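Local coordinates for protein tryptophanyl-tRNA synthetase (Cryptosporidium parvum Iowa II, PDB 3HV0) that probably catalyses the ATP-dependent attachment of L-tryptophan to its cognate tRNA, as a class I aminoacyl-tRNA synthetase, at residues L158-I161 with A162-P166. Sequence-based numbering, arbitrary orientation.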
ATOM      1  N   LEU A 158      -5.061   1.421  -8.286  1.00 24.08           N
ATOM      2  CA  LEU A 158      -4.107   0.438  -8.795  1.00 25.04           C
ATOM      3  C   LEU A 158      -3.037   1.091  -9.676  1.00 25.14           C
ATOM      4  O   LEU A 158      -1.927   0.574  -9.813  1.00 24.63           O
ATOM      5  CB  LEU A 158      -4.808  -0.715  -9.534  1.00 25.15           C
ATOM      6  CG  LEU A 158      -5.390  -1.830  -8.631  1.00 26.44           C
ATOM      7  CD1 LEU A 158      -5.626  -3.126  -9.404  1.00 27.99           C
ATOM      8  CD2 LEU A 158      -4.492  -2.159  -7.489  1.00 27.15           C
ATOM      9  N   GLU A 159      -3.365   2.235 -10.270  1.00 25.49           N
ATOM     10  CA  GLU A 159      -2.429   2.847 -11.190  1.00 25.45           C
ATOM     11  C   GLU A 159      -1.626   3.992 -10.622  1.00 24.68           C
ATOM     12  O   GLU A 159      -0.572   4.278 -11.149  1.00 24.41           O
ATOM     13  CB  GLU A 159      -3.136   3.223 -12.467  1.00 26.21           C
ATOM     14  CG  GLU A 159      -3.270   2.008 -13.365  1.00 28.52           C
ATOM     15  CD  GLU A 159      -4.111   2.246 -14.569  1.00 31.31           C
ATOM     16  OE1 GLU A 159      -4.708   3.334 -14.689  1.00 34.16           O
ATOM     17  OE2 GLU A 159      -4.174   1.320 -15.400  1.00 34.22           O
ATOM     18  N   TYR A 160      -2.098   4.597  -9.531  1.00 24.45           N
ATOM     19  CA  TYR A 160      -1.474   5.785  -8.938  1.00 24.11           C
ATOM     20  C   TYR A 160      -0.957   5.529  -7.538  1.00 23.95           C
ATOM     21  O   TYR A 160      -0.509   6.461  -6.872  1.00 23.96           O
ATOM     22  CB  TYR A 160      -2.489   6.930  -8.910  1.00 24.31           C
ATOM     23  CG  TYR A 160      -1.912   8.313  -8.649  1.00 23.85           C
ATOM     24  CD1 TYR A 160      -1.079   8.922  -9.570  1.00 23.66           C
ATOM     25  CD2 TYR A 160      -2.240   9.016  -7.501  1.00 22.73           C
ATOM     26  CE1 TYR A 160      -0.557  10.189  -9.341  1.00 23.36           C
ATOM     27  CE2 TYR A 160      -1.715  10.256  -7.252  1.00 23.65           C
ATOM     28  CZ  TYR A 160      -0.880  10.848  -8.180  1.00 24.12           C
ATOM     29  OH  TYR A 160      -0.370  12.102  -7.938  1.00 24.69           O
ATOM     30  N   ILE A 161      -0.982   4.270  -7.106  1.00 23.49           N
ATOM     31  CA  ILE A 161      -0.649   3.908  -5.741  1.00 23.36           C
ATOM     32  C   ILE A 161       0.754   4.375  -5.315  1.00 24.28           C
ATOM     33  O   ILE A 161       0.951   4.808  -4.182  1.00 24.53           O
ATOM     34  CB  ILE A 161      -0.806   2.363  -5.501  1.00 23.05           C
ATOM     35  CG1 ILE A 161      -0.559   2.036  -4.031  1.00 22.58           C
ATOM     36  CG2 ILE A 161       0.111   1.545  -6.387  1.00 22.20           C
ATOM     37  CD1 ILE A 161      -1.567   2.662  -3.113  1.00 21.07           C
ATOM     38  N   ALA A 162       1.719   4.284  -6.226  1.00 24.65           N
ATOM     39  CA  ALA A 162       3.097   4.639  -5.930  1.00 25.01           C
ATOM     40  C   ALA A 162       3.242   6.091  -5.610  1.00 25.04           C
ATOM     41  O   ALA A 162       4.002   6.451  -4.727  1.00 25.34           O
ATOM     42  CB  ALA A 162       3.992   4.295  -7.108  1.00 25.99           C
ATOM     43  N   GLU A 163       2.531   6.946  -6.336  1.00 25.55           N
ATOM     44  CA  GLU A 163       2.523   8.376  -6.006  1.00 25.23           C
ATOM     45  C   GLU A 163       1.872   8.633  -4.640  1.00 24.90           C
ATOM     46  O   GLU A 163       2.279   9.544  -3.939  1.00 24.82           O
ATOM     47  CB  GLU A 163       1.829   9.175  -7.093  1.00 25.48           C
ATOM     48  CG  GLU A 163       2.566   9.169  -8.440  1.00 26.68           C
ATOM     49  CD  GLU A 163       3.799  10.049  -8.469  1.00 29.02           C
ATOM     50  OE1 GLU A 163       3.904  10.988  -7.646  1.00 31.21           O
ATOM     51  OE2 GLU A 163       4.657   9.818  -9.347  1.00 30.29           O
ATOM     52  N   LEU A 164       0.875   7.842  -4.256  1.00 24.66           N
ATOM     53  CA  LEU A 164       0.242   8.003  -2.931  1.00 24.78           C
ATOM     54  C   LEU A 164       1.023   7.338  -1.778  1.00 24.94           C
ATOM     55  O   LEU A 164       0.867   7.716  -0.601  1.00 24.41           O
ATOM     56  CB  LEU A 164      -1.192   7.440  -2.940  1.00 24.96           C
ATOM     57  CG  LEU A 164      -2.179   8.146  -3.905  1.00 24.62           C
ATOM     58  CD1 LEU A 164      -3.518   7.430  -3.912  1.00 21.43           C
ATOM     59  CD2 LEU A 164      -2.332   9.621  -3.561  1.00 23.03           C
ATOM     60  N   TYR A 165       1.875   6.368  -2.107  1.00 24.46           N
ATOM     61  CA  TYR A 165       2.464   5.527  -1.078  1.00 24.33           C
ATOM     62  C   TYR A 165       3.193   6.328   0.010  1.00 24.70           C
ATOM     63  O   TYR A 165       3.057   6.002   1.185  1.00 25.56           O
ATOM     64  CB  TYR A 165       3.385   4.463  -1.686  1.00 23.96           C
ATOM     65  CG  TYR A 165       3.640   3.238  -0.810  1.00 23.08           C
ATOM     66  CD1 TYR A 165       2.700   2.778   0.090  1.00 22.49           C
ATOM     67  CD2 TYR A 165       4.809   2.508  -0.940  1.00 22.45           C
ATOM     68  CE1 TYR A 165       2.931   1.641   0.862  1.00 20.95           C
ATOM     69  CE2 TYR A 165       5.055   1.362  -0.153  1.00 21.43           C
ATOM     70  CZ  TYR A 165       4.102   0.943   0.743  1.00 20.74           C
ATOM     71  OH  TYR A 165       4.298  -0.184   1.523  1.00 20.42           O
ATOM     72  N   PRO A 166       3.944   7.382  -0.352  1.00 24.50           N
ATOM     73  CA  PRO A 166       4.653   8.076   0.730  1.00 24.97           C
ATOM     74  C   PRO A 166       3.728   8.683   1.779  1.00 25.23           C
ATOM     75  O   PRO A 166       3.995   8.562   2.966  1.00 25.94           O
ATOM     76  CB  PRO A 166       5.449   9.167  -0.011  1.00 24.82           C
ATOM     77  CG  PRO A 166       5.655   8.618  -1.359  1.00 23.88           C
ATOM     78  CD  PRO A 166       4.392   7.854  -1.670  1.00 24.26           C
TER
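The amide of L164 reaches back to the carbonyl of Y160, N to O 3.3 Å. This is an i to i+4 bond in the first turns of helix 157-174, which follows strand 152-156 at one edge of the Rossmann-type sheet of this class I synthetase. One residue on, the N of Y165 sits 2.8 Å from the O of I161, but its N-H is bent far off line and the bond is weak. The helix is kinked around A162 and again at P166, whose N has no hydrogen to give.

On the side chains, the ring of Y160 is the centrepiece. With CG anti to its own N (chi1 -165°), the ring leans forward toward the next turn and offers one face to E163. CB of E163 sits over that face, 3.5 Å from the centroid and displaced toward the rim, in a CH-pi contact. CG of E163 continues along the same ring, 3.4 Å from CE1 of Y160; the chain then bends at chi2 (-75°), and the carboxylate ends up tilted by 24° to the ring plane. Its OE2 is hydrogen-bonded to H212, and OH of Y160 bonds to the backbone O of S209, which ties both polar ends to the same neighbouring region. F153, F155 and F210 add further aromatic contacts to the Y160 ring.

A different side of the helix belongs to the dimer interface: I161 and A162 pack on A162 and I161 of the second subunit, and Y165 OH bonds D117 of that subunit. Back at the ring, the L164 side chain crosses that of Y160 at about a right angle, its CG 3.7 Å from CD2 of Y160 and its CD2 3.8 Å from CE2 of Y160.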